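Local coordinates for protein DELTA1-pyrroline-2-carboxylate reductase (Thermococcus litoralis DSM 5473, PDB 6T3E) that catalyses the reduction of Delta1-pyrroline-2-carboxylate to L-proline with a nicotinamide dinucleotide as hydride donor, at residues 61-66 with 74-79; 78-83 with 323-328; 89-94 with 109-114; 274-279 with 319-324. All blocks are in the same frame, centred on the assembly; numbering follows the deposited sequence.

Contact 1: 61-66 with 74-79. With PRO (proline), chain E.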
# COMPACT_ATOMS: atom_id res chain seq x y z
N PRO B 61 0.48 1.55 10.36
CA PRO B 61 1.87 1.81 9.99
C PRO B 61 1.93 3.10 9.20
O PRO B 61 0.96 3.50 8.56
CB PRO B 61 2.22 0.60 9.13
CG PRO B 61 0.90 0.16 8.55
CD PRO B 61 -0.13 0.46 9.58
N LEU B 62 3.08 3.76 9.25
CA LEU B 62 3.21 5.01 8.53
C LEU B 62 2.99 4.78 7.03
O LEU B 62 3.44 3.78 6.47
CB LEU B 62 4.59 5.62 8.80
CG LEU B 62 4.97 6.95 8.14
CD1 LEU B 62 4.07 8.07 8.63
CD2 LEU B 62 6.42 7.25 8.45
N ARG B 63 2.24 5.68 6.40
CA ARG B 63 1.92 5.51 4.99
C ARG B 63 3.19 5.63 4.13
O ARG B 63 4.14 6.34 4.48
CB ARG B 63 0.89 6.54 4.51
CG ARG B 63 1.32 8.02 4.61
CD ARG B 63 0.26 8.94 4.00
NE ARG B 63 0.34 10.32 4.49
CZ ARG B 63 -0.63 11.22 4.36
NH1 ARG B 63 -1.77 10.91 3.76
NH2 ARG B 63 -0.47 12.45 4.85
N THR B 64 3.17 4.94 3.00
CA THR B 64 4.27 4.93 2.05
C THR B 64 4.01 5.97 0.97
O THR B 64 2.94 5.98 0.36
CB THR B 64 4.42 3.53 1.44
OG1 THR B 64 4.80 2.61 2.47
CG2 THR B 64 5.49 3.52 0.36
N ILE B 65 4.97 6.88 0.76
CA ILE B 65 4.85 7.93 -0.24
C ILE B 65 5.89 7.71 -1.33
O ILE B 65 7.10 7.66 -1.04
CB ILE B 65 5.00 9.33 0.38
CG1 ILE B 65 3.99 9.52 1.51
CG2 ILE B 65 4.81 10.41 -0.68
CD1 ILE B 65 3.94 10.93 2.02
N ILE B 66 5.44 7.59 -2.57
CA ILE B 66 6.31 7.53 -3.73
C ILE B 66 6.13 8.83 -4.50
O ILE B 66 5.03 9.14 -4.97
CB ILE B 66 6.01 6.33 -4.63
CG1 ILE B 66 6.29 5.02 -3.90
CG2 ILE B 66 6.81 6.42 -5.93
CD1 ILE B 66 6.20 3.81 -4.80
N PHE B 74 2.63 12.90 -6.51
CA PHE B 74 2.84 11.96 -5.42
C PHE B 74 1.76 10.89 -5.47
O PHE B 74 0.63 11.15 -5.90
CB PHE B 74 2.79 12.66 -4.05
CG PHE B 74 3.73 13.81 -3.93
CD1 PHE B 74 3.36 15.07 -4.37
CD2 PHE B 74 4.98 13.63 -3.36
CE1 PHE B 74 4.24 16.14 -4.25
CE2 PHE B 74 5.85 14.70 -3.23
CZ PHE B 74 5.48 15.95 -3.67
N ILE B 75 2.10 9.68 -5.01
CA ILE B 75 1.11 8.63 -4.80
C ILE B 75 1.30 8.08 -3.39
O ILE B 75 2.43 7.80 -2.97
CB ILE B 75 1.18 7.52 -5.86
CG1 ILE B 75 0.14 6.45 -5.55
CG2 ILE B 75 2.56 6.93 -5.97
CD1 ILE B 75 -0.42 5.80 -6.78
N LEU B 76 0.20 7.97 -2.65
CA LEU B 76 0.23 7.64 -1.23
C LEU B 76 -0.51 6.33 -0.97
O LEU B 76 -1.67 6.17 -1.38
CB LEU B 76 -0.36 8.80 -0.41
CG LEU B 76 0.46 10.11 -0.33
CD1 LEU B 76 0.28 11.05 -1.56
CD2 LEU B 76 0.20 10.86 0.96
N TYR B 77 0.13 5.41 -0.25
CA TYR B 77 -0.44 4.10 0.07
C TYR B 77 -0.66 4.04 1.58
O TYR B 77 0.30 4.02 2.35
CB TYR B 77 0.48 2.99 -0.43
CG TYR B 77 0.84 3.17 -1.89
CD1 TYR B 77 0.03 2.66 -2.90
CD2 TYR B 77 1.96 3.91 -2.26
CE1 TYR B 77 0.34 2.85 -4.24
CE2 TYR B 77 2.28 4.11 -3.60
CZ TYR B 77 1.47 3.58 -4.58
OH TYR B 77 1.80 3.78 -5.90
N MET B 78 -1.95 3.99 1.98
CA MET B 78 -2.39 4.18 3.36
C MET B 78 -3.21 2.98 3.81
O MET B 78 -4.45 3.01 3.78
CB MET B 78 -3.21 5.47 3.50
CG MET B 78 -2.55 6.72 2.93
SD MET B 78 -3.58 8.21 2.90
CE MET B 78 -3.93 8.46 4.64
N PRO B 79 -2.56 1.92 4.26
CA PRO B 79 -3.28 0.78 4.84
C PRO B 79 -3.51 0.92 6.34
O PRO B 79 -2.78 1.61 7.06
CB PRO B 79 -2.33 -0.39 4.54
CG PRO B 79 -0.96 0.22 4.54
CD PRO B 79 -1.11 1.66 4.11
N PRO E . -2.90 13.70 1.54
CA PRO E . -4.28 13.33 1.23
C PRO E . -4.78 12.08 1.96
O PRO E . -4.24 11.65 2.99
CB PRO E . -4.23 13.08 -0.27
CG PRO E . -3.19 14.05 -0.77
CD PRO E . -2.20 14.25 0.36
OXT PRO E . -5.75 11.46 1.51
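The guanidinium of Arg63 carries methyl CD2 of Leu76 over one face, off centre toward the rim, while the carboxylate of bound proline and the thioether of Met78 sit at its edge. NH1 gives a bond of 2.7 Å to the proline O, in the plane of the group, and a weak one of 3.4 Å to Met78 SD. The Tyr77 ring turns its edge to the backbone, Tyr77 CD2 lying 3.5 Å from Thr64 O, and Ile66 CD1 meets it at a slant. Chi1 of 62° sets Arg63 CG between backbone N and carbonyl carbon, and the extended chain then runs beside Met78 to the ligand. These strands form an antiparallel hairpin: the Thr64–Tyr77 and Ile66–Ile75 pairs are hydrogen-bonded, with Tyr77 N 2.9 Å from Thr64 O, and Ile65 beside Leu76 is a non-hydrogen-bonded pair. Outside the hairpin, Glu276 holds Arg63 NE in a salt bridge and Val321 O accepts from NH2. A leucine here would probably leave the proline carboxylate short of a positive partner and Glu276 without its mate. The Leu76 methyl, Met78 sulfur and Glu276 carboxylate probably hold the charge toward the ligand carboxylate, which Lys91 and Arg134 also bind.

Contact 2: 78-83 with 323-328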
# COMPACT_ATOMS: atom_id res chain seq x y z
N MET B 78 -1.95 3.99 1.98
CA MET B 78 -2.39 4.18 3.36
C MET B 78 -3.21 2.98 3.81
O MET B 78 -4.45 3.01 3.78
CB MET B 78 -3.21 5.47 3.50
CG MET B 78 -2.55 6.72 2.93
SD MET B 78 -3.58 8.21 2.90
CE MET B 78 -3.93 8.46 4.64
N PRO B 79 -2.56 1.92 4.26
CA PRO B 79 -3.28 0.78 4.84
C PRO B 79 -3.51 0.92 6.34
O PRO B 79 -2.78 1.61 7.06
CB PRO B 79 -2.33 -0.39 4.54
CG PRO B 79 -0.96 0.22 4.54
CD PRO B 79 -1.11 1.66 4.11
N SER B 80 -4.57 0.28 6.82
CA SER B 80 -4.83 0.28 8.26
C SER B 80 -5.82 -0.83 8.60
O SER B 80 -6.62 -1.24 7.76
CB SER B 80 -5.35 1.63 8.76
OG SER B 80 -6.73 1.80 8.49
N TYR B 81 -5.75 -1.29 9.84
CA TYR B 81 -6.65 -2.32 10.33
C TYR B 81 -7.20 -1.86 11.67
O TYR B 81 -6.44 -1.62 12.61
CB TYR B 81 -5.93 -3.67 10.46
CG TYR B 81 -6.78 -4.74 11.09
CD1 TYR B 81 -8.13 -4.86 10.78
CD2 TYR B 81 -6.23 -5.63 12.00
CE1 TYR B 81 -8.92 -5.84 11.37
CE2 TYR B 81 -7.01 -6.62 12.59
CZ TYR B 81 -8.35 -6.72 12.28
OH TYR B 81 -9.10 -7.70 12.88
N LEU B 82 -8.51 -1.72 11.74
CA LEU B 82 -9.18 -1.40 13.00
C LEU B 82 -9.88 -2.67 13.45
O LEU B 82 -10.87 -3.10 12.84
CB LEU B 82 -10.16 -0.24 12.84
CG LEU B 82 -9.65 0.95 12.03
CD1 LEU B 82 -10.64 2.10 12.13
CD2 LEU B 82 -8.27 1.36 12.51
N GLU B 83 -9.38 -3.25 14.54
CA GLU B 83 -9.72 -4.61 14.90
C GLU B 83 -11.07 -4.71 15.58
O GLU B 83 -11.80 -5.68 15.35
CB GLU B 83 -8.61 -5.20 15.78
CG GLU B 83 -7.22 -4.80 15.28
CD GLU B 83 -6.11 -4.93 16.32
OE1 GLU B 83 -6.00 -4.04 17.19
OE2 GLU B 83 -5.33 -5.91 16.23
N LEU B 323 -4.83 10.42 7.92
CA LEU B 323 -4.48 9.18 8.60
C LEU B 323 -5.36 8.05 8.06
O LEU B 323 -6.56 8.25 7.84
CB LEU B 323 -4.62 9.32 10.12
CG LEU B 323 -3.90 8.26 10.96
CD1 LEU B 323 -2.41 8.22 10.69
CD2 LEU B 323 -4.19 8.47 12.44
N ALA B 324 -4.76 6.87 7.87
CA ALA B 324 -5.45 5.80 7.17
C ALA B 324 -6.69 5.30 7.90
O ALA B 324 -7.57 4.71 7.26
CB ALA B 324 -4.49 4.63 6.92
N ILE B 325 -6.78 5.50 9.22
CA ILE B 325 -7.94 5.00 9.96
C ILE B 325 -9.20 5.70 9.50
O ILE B 325 -10.30 5.12 9.57
CB ILE B 325 -7.76 5.14 11.48
CG1 ILE B 325 -7.66 6.61 11.88
CG2 ILE B 325 -6.58 4.36 11.95
CD1 ILE B 325 -7.81 6.83 13.37
N GLU B 326 -9.09 6.96 9.07
CA GLU B 326 -10.27 7.67 8.61
C GLU B 326 -10.82 7.07 7.32
O GLU B 326 -12.05 7.03 7.13
CB GLU B 326 -9.93 9.15 8.43
CG GLU B 326 -8.93 9.66 9.46
CD GLU B 326 -8.36 11.04 9.14
OE1 GLU B 326 -8.20 11.38 7.95
OE2 GLU B 326 -8.07 11.78 10.09
N ASP B 327 -9.95 6.54 6.46
CA ASP B 327 -10.45 5.86 5.27
C ASP B 327 -11.10 4.54 5.64
O ASP B 327 -12.18 4.22 5.13
CB ASP B 327 -9.31 5.65 4.27
CG ASP B 327 -8.51 6.93 4.02
OD1 ASP B 327 -9.11 7.93 3.58
OD2 ASP B 327 -7.28 6.91 4.29
N ALA B 328 -10.50 3.78 6.55
CA ALA B 328 -11.06 2.46 6.87
C ALA B 328 -12.42 2.60 7.55
O ALA B 328 -13.36 1.86 7.23
CB ALA B 328 -10.10 1.65 7.74
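Met78 brings two parts of its side chain to the start of helix 324-341. Its CB rests 3.7 Å from Ala324 CB, and the bend at chi3, 61°, swings the methyl CE round to the helix end, 3.7 Å from Ala324 N and near the carboxylate of Asp327. The two side chains, Met78 and Asp327, cross at about a right angle, and the thioether suits the place because it is flexible and only mildly polar beside an acid whose OD1 is engaged by Arg134 and Lys91. Pro79 turns its ring off the helix and offers its backbone: Pro79 O lies 3.5 Å from Ala324 CB. A small alanine here lets the helix come close to the strand, the axes of strand 78-82 and helix residues 324-328 passing 7.3 Å apart at 66°. The helix lies on one face of the mixed sheet of the substrate-binding half. It follows strand 316-319 of the parallel, Rossmann-like sheet after a short loop, so this packing ties the returning chain to the mixed sheet, as expected for the ornithine cyclodeaminase/mu-crystallin family. Next comes Ser80, whose chi1 of 79° points OG at the helix, where it makes a weak bond of 3.3 Å to Ala324 O. That carbonyl also accepts from the amide of Ala328, within the helix. The same OG lies 3.5 Å from the methyl CB of Ala328. Leu82, two residues on, again faces the helix: its CD2 meets Ile325 CG2 at 3.5 Å, the branched chains crossing nearly at right angles, and Phe50 of helix 39-54 packs on Ile325.

Contact 3: 89-94 with 109-114. With PRO (proline), chain E.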
# COMPACT_ATOMS: atom_id res chain seq x y z
N ALA B 89 -8.57 -1.95 5.45
CA ALA B 89 -8.66 -1.20 4.20
C ALA B 89 -7.34 -0.53 3.86
O ALA B 89 -6.55 -0.15 4.73
CB ALA B 89 -9.74 -0.13 4.25
N VAL B 90 -7.14 -0.34 2.56
CA VAL B 90 -6.03 0.42 2.02
C VAL B 90 -6.56 1.42 0.99
O VAL B 90 -7.40 1.09 0.15
CB VAL B 90 -4.97 -0.53 1.42
CG1 VAL B 90 -5.58 -1.41 0.33
CG2 VAL B 90 -3.74 0.26 0.93
N LYS B 91 -6.07 2.66 1.06
CA LYS B 91 -6.41 3.69 0.09
C LYS B 91 -5.18 4.03 -0.73
O LYS B 91 -4.08 4.16 -0.18
CB LYS B 91 -6.94 4.95 0.79
CG LYS B 91 -7.37 6.08 -0.15
CD LYS B 91 -8.05 7.23 0.61
CE LYS B 91 -7.03 8.24 1.14
NZ LYS B 91 -7.65 9.50 1.67
N VAL B 92 -5.35 4.12 -2.04
CA VAL B 92 -4.31 4.56 -2.96
C VAL B 92 -4.74 5.93 -3.46
O VAL B 92 -5.69 6.03 -4.24
CB VAL B 92 -4.11 3.58 -4.12
CG1 VAL B 92 -2.95 4.05 -4.97
CG2 VAL B 92 -3.87 2.16 -3.60
N VAL B 93 -4.11 6.98 -2.94
CA VAL B 93 -4.47 8.36 -3.28
C VAL B 93 -3.25 9.07 -3.85
O VAL B 93 -2.12 8.90 -3.38
CB VAL B 93 -5.01 9.11 -2.05
CG1 VAL B 93 -3.99 9.12 -0.93
CG2 VAL B 93 -5.36 10.53 -2.43
N SER B 94 -3.50 9.94 -4.83
CA SER B 94 -2.44 10.63 -5.54
C SER B 94 -2.71 12.13 -5.52
O SER B 94 -3.86 12.58 -5.45
CB SER B 94 -2.33 10.16 -6.99
OG SER B 94 -3.54 10.39 -7.68
N ALA B 109 -8.31 9.08 -5.72
CA ALA B 109 -8.11 7.99 -4.77
C ALA B 109 -8.95 6.77 -5.15
O ALA B 109 -9.97 6.87 -5.83
CB ALA B 109 -8.44 8.43 -3.34
N SER B 110 -8.50 5.62 -4.65
CA SER B 110 -9.23 4.36 -4.70
C SER B 110 -9.05 3.67 -3.36
O SER B 110 -7.98 3.75 -2.75
CB SER B 110 -8.73 3.44 -5.81
OG SER B 110 -8.57 4.12 -7.03
N ILE B 111 -10.10 2.98 -2.89
CA ILE B 111 -10.09 2.32 -1.59
C ILE B 111 -10.43 0.85 -1.79
O ILE B 111 -11.42 0.53 -2.47
CB ILE B 111 -11.07 2.97 -0.61
CG1 ILE B 111 -10.63 4.41 -0.32
CG2 ILE B 111 -11.19 2.11 0.67
CD1 ILE B 111 -11.45 5.12 0.74
N LEU B 112 -9.63 -0.03 -1.19
CA LEU B 112 -9.83 -1.47 -1.24
C LEU B 112 -10.13 -1.98 0.17
O LEU B 112 -9.40 -1.67 1.12
CB LEU B 112 -8.62 -2.20 -1.83
CG LEU B 112 -8.76 -3.73 -2.01
CD1 LEU B 112 -9.28 -4.07 -3.41
CD2 LEU B 112 -7.48 -4.48 -1.76
N LEU B 113 -11.22 -2.73 0.30
CA LEU B 113 -11.64 -3.32 1.56
C LEU B 113 -11.42 -4.82 1.49
O LEU B 113 -11.93 -5.48 0.57
CB LEU B 113 -13.12 -3.04 1.83
CG LEU B 113 -13.60 -2.84 3.25
CD1 LEU B 113 -13.01 -1.56 3.79
CD2 LEU B 113 -15.11 -2.75 3.23
N ASN B 114 -10.71 -5.35 2.47
CA ASN B 114 -10.41 -6.77 2.55
C ASN B 114 -11.13 -7.38 3.75
O ASN B 114 -11.40 -6.69 4.75
CB ASN B 114 -8.91 -7.03 2.66
CG ASN B 114 -8.16 -6.69 1.41
OD1 ASN B 114 -7.61 -5.58 1.28
ND2 ASN B 114 -8.08 -7.66 0.49
N PRO E . -2.90 13.70 1.54
CA PRO E . -4.28 13.33 1.23
C PRO E . -4.78 12.08 1.96
O PRO E . -4.24 11.65 2.99
CB PRO E . -4.23 13.08 -0.27
CG PRO E . -3.19 14.05 -0.77
CD PRO E . -2.20 14.25 0.36
OXT PRO E . -5.75 11.46 1.51
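The ammonium nitrogen NZ of Lys91, the residue paired with Ile111 on the neighbouring strand, is gripped by several groups. NZ donates to the OXT of bound proline at 2.7 Å; Asp327 adds a salt bridge and Thr131 a hydrogen bond. CG stands anti to the backbone N (chi1 -178°), which lays the stem beside Ile111; it crosses that side chain at a slant, Lys91 CG 3.7 Å from Ile111 CG1, then turns at chi3, 87°, and leaves the partner strand for the ligand. Lysine suits the spot because its methylenes can rest on an isoleucine while its charge reaches a carboxylate. A methionine here would probably leave that carboxylate and Asp327 without the ammonium between them. Val93, two residues on, faces the same way: its CB meets Ala109 CB at 3.7 Å, and CG2 touches the proline ring carbon CB at 3.5 Å, so a branched apolar wall lies beside the apolar part of the ligand. The strands are antiparallel arms of a hairpin. Val90–Leu112 and Val92–Ser110 are hydrogen-bonded pairs, with Val92 N 2.7 Å from Ser110 O and Leu112 N 2.8 Å from Val90 O. On the face of these pairs Val90 CG1 lies alongside Leu112 CB at 3.8 Å, and Val90 and Val92 also pack on the second subunit. The opposite face, with Ala89, Lys91, Ile111 and Leu113, is covered by helices 324-341 and 128-146, while strands 73-82 and 121-126 flank the hairpin within the mixed sheet.

Contact 4: 274-279 with 319-324. With NAI (1,4-dihydronicotinamide adenine dinucleotide), chain F; PRO (proline), chain E.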
# COMPACT_ATOMS: atom_id res chain seq x y z
N LEU B 274 4.99 14.96 11.77
CA LEU B 274 6.42 15.18 11.94
C LEU B 274 7.25 14.60 10.80
O LEU B 274 8.40 15.01 10.61
CB LEU B 274 6.90 14.58 13.25
CG LEU B 274 6.51 15.29 14.54
CD1 LEU B 274 6.69 14.37 15.74
CD2 LEU B 274 7.32 16.53 14.72
N ASN B 275 6.72 13.63 10.07
CA ASN B 275 7.42 13.03 8.94
C ASN B 275 7.02 13.62 7.59
O ASN B 275 7.72 13.39 6.61
CB ASN B 275 7.18 11.52 8.90
CG ASN B 275 8.09 10.76 9.86
OD1 ASN B 275 9.21 10.38 9.51
ND2 ASN B 275 7.59 10.52 11.07
N GLU B 276 5.87 14.29 7.50
CA GLU B 276 5.34 14.64 6.18
C GLU B 276 5.03 16.12 6.01
O GLU B 276 5.06 16.63 4.89
CB GLU B 276 4.06 13.84 5.89
CG GLU B 276 4.20 12.32 6.00
CD GLU B 276 2.84 11.61 6.07
OE1 GLU B 276 1.83 12.28 6.39
OE2 GLU B 276 2.77 10.38 5.81
N SER B 277 4.75 16.85 7.10
CA SER B 277 4.19 18.19 7.01
C SER B 277 5.29 19.25 7.11
O SER B 277 5.84 19.47 8.19
CB SER B 277 3.15 18.43 8.09
OG SER B 277 2.64 19.75 7.96
N GLY B 278 5.55 19.94 6.00
CA GLY B 278 6.46 21.06 6.04
C GLY B 278 5.97 22.20 6.91
O GLY B 278 6.79 22.96 7.43
N ASP B 279 4.65 22.31 7.09
CA ASP B 279 4.09 23.32 7.98
C ASP B 279 4.66 23.22 9.39
O ASP B 279 4.69 24.21 10.12
CB ASP B 279 2.56 23.21 8.01
CG ASP B 279 1.88 23.95 6.85
OD1 ASP B 279 2.06 25.19 6.78
OD2 ASP B 279 1.18 23.30 6.03
N LYS B 319 -3.55 20.76 12.74
CA LYS B 319 -2.79 20.45 11.54
C LYS B 319 -3.10 19.03 11.11
O LYS B 319 -2.88 18.09 11.88
CB LYS B 319 -1.29 20.61 11.78
CG LYS B 319 -0.49 20.40 10.52
CD LYS B 319 -0.86 21.44 9.48
CE LYS B 319 -1.10 20.83 8.12
NZ LYS B 319 -1.14 21.92 7.09
N SER B 320 -3.60 18.87 9.89
CA SER B 320 -4.03 17.57 9.40
C SER B 320 -3.32 17.26 8.09
O SER B 320 -3.27 18.10 7.19
CB SER B 320 -5.54 17.53 9.20
OG SER B 320 -5.85 16.51 8.28
N VAL B 321 -2.75 16.06 8.02
CA VAL B 321 -2.16 15.53 6.79
C VAL B 321 -2.86 14.29 6.28
O VAL B 321 -2.56 13.85 5.16
CB VAL B 321 -0.66 15.24 6.97
CG1 VAL B 321 0.12 16.57 7.10
CG2 VAL B 321 -0.45 14.35 8.16
N GLY B 322 -3.71 13.66 7.08
CA GLY B 322 -4.44 12.46 6.70
C GLY B 322 -3.91 11.24 7.44
O GLY B 322 -2.70 11.05 7.59
N LEU B 323 -4.83 10.42 7.92
CA LEU B 323 -4.48 9.18 8.60
C LEU B 323 -5.36 8.05 8.06
O LEU B 323 -6.56 8.25 7.84
CB LEU B 323 -4.62 9.32 10.12
CG LEU B 323 -3.90 8.26 10.96
CD1 LEU B 323 -2.41 8.22 10.69
CD2 LEU B 323 -4.19 8.47 12.44
N ALA B 324 -4.76 6.87 7.87
CA ALA B 324 -5.45 5.80 7.17
C ALA B 324 -6.69 5.30 7.90
O ALA B 324 -7.57 4.71 7.26
CB ALA B 324 -4.49 4.63 6.92
PA NAI F . -7.56 21.56 -5.30
O1A NAI F . -6.52 21.75 -6.37
O2A NAI F . -8.85 21.05 -5.91
O5B NAI F . -7.82 22.93 -4.42
C5B NAI F . -6.63 23.61 -4.05
C4B NAI F . -6.94 25.17 -3.95
O4B NAI F . -5.94 25.80 -3.43
C3B NAI F . -7.12 25.74 -5.38
O3B NAI F . -8.35 26.29 -5.48
C2B NAI F . -5.98 26.78 -5.50
O2B NAI F . -6.38 27.90 -6.43
C1B NAI F . -5.83 27.18 -4.27
N9A NAI F . -4.55 27.80 -4.05
C8A NAI F . -3.40 27.23 -4.40
N7A NAI F . -2.42 28.05 -4.05
C5A NAI F . -2.97 29.14 -3.48
C6A NAI F . -2.39 30.27 -2.95
N6A NAI F . -1.01 30.70 -2.83
N1A NAI F . -3.16 31.23 -2.42
C2A NAI F . -4.50 31.07 -2.41
N3A NAI F . -5.07 29.95 -2.93
C4A NAI F . -4.28 28.98 -3.47
O3 NAI F . -6.93 20.44 -4.25
PN NAI F . -7.70 19.95 -2.85
O1N NAI F . -8.27 18.58 -3.18
O2N NAI F . -8.75 20.94 -2.43
O5D NAI F . -6.60 19.82 -1.66
C5D NAI F . -6.31 20.97 -0.94
C4D NAI F . -5.09 20.67 -0.04
O4D NAI F . -5.38 19.79 0.90
C3D NAI F . -3.96 20.03 -0.87
O3D NAI F . -2.75 20.56 -0.46
C2D NAI F . -4.00 18.54 -0.50
O2D NAI F . -2.62 17.94 -0.76
C1D NAI F . -4.32 18.58 0.77
N1N NAI F . -4.99 17.33 1.17
C2N NAI F . -4.71 16.71 2.45
C3N NAI F . -5.73 15.71 3.07
C7N NAI F . -5.73 15.62 4.62
O7N NAI F . -5.02 16.36 5.21
N7N NAI F . -6.59 14.65 5.32
C4N NAI F . -7.01 15.37 2.34
C5N NAI F . -6.94 15.64 0.83
C6N NAI F . -5.95 16.69 0.29
N PRO E . -2.90 13.70 1.54
CA PRO E . -4.28 13.33 1.23
C PRO E . -4.78 12.08 1.96
O PRO E . -4.24 11.65 2.99
CB PRO E . -4.23 13.08 -0.27
CG PRO E . -3.19 14.05 -0.77
CD PRO E . -2.20 14.25 0.36
OXT PRO E . -5.75 11.46 1.51
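Asp279 and Lys319 meet with their side chains at about a right angle, NZ of Lys319 standing 2.9 Å from Asp279 OD2. The ammonium comes from above the carboxylate plane, 52° out of it, in a salt bridge. The lysine chain bends at chi2 and chi3 to get there, passing Ser277 OG, which lies 3.9 Å from Lys319 CE. Ser244 also binds NZ, and the backbone amides of Glu254 and Leu255 hold Asp279 OD1. Ser277 sits at the junction of helices 270-276 and 278-286, as N-cap residue of the second, and its CB packs 3.7 Å from Val321 CG1. The other branch of that valine, CG2, is 3.6 Å from Glu276 OE1, so the branched residue sets one methyl against each partner, the glutamate chain slanting across it. Glu276 OE2 is salt-bridged to Arg63 NE, and Val321 O accepts from Arg63 NH2. On the residue before the valine, Ser320 OG donates to the nicotinamide amide oxygen O7N at 3.2 Å. At Gly322, the backbone angles and the nearby proline carboxylate leave no room for a CB. The buried charges are thus answered, Lys319 by Asp279 and Ser244, Glu276 by Arg63, where the loop meets cofactor and proline.

All four contacts are buried, yet they differ in what they join. Contacts 1 and 3 are antiparallel pairings in one mixed sheet, and strand 73-82 bonds directly to strand 87-95 between them. Contact 2 uses the same strand 73-82 but packs a helix on it, through apolar side chains, alanines among them, and one weak polar bond. Contact 4 belongs to the nucleotide-binding half and relies on a salt bridge and a loop without regular structure; its segment 319-324 runs into the helix of contact 2. Contacts 1, 2 and 3 touch the second subunit, contact 4 does not. All four reach the bound proline, contact 2 through the shared Met78; contact 4 alone among them hydrogen-bonds the cofactor.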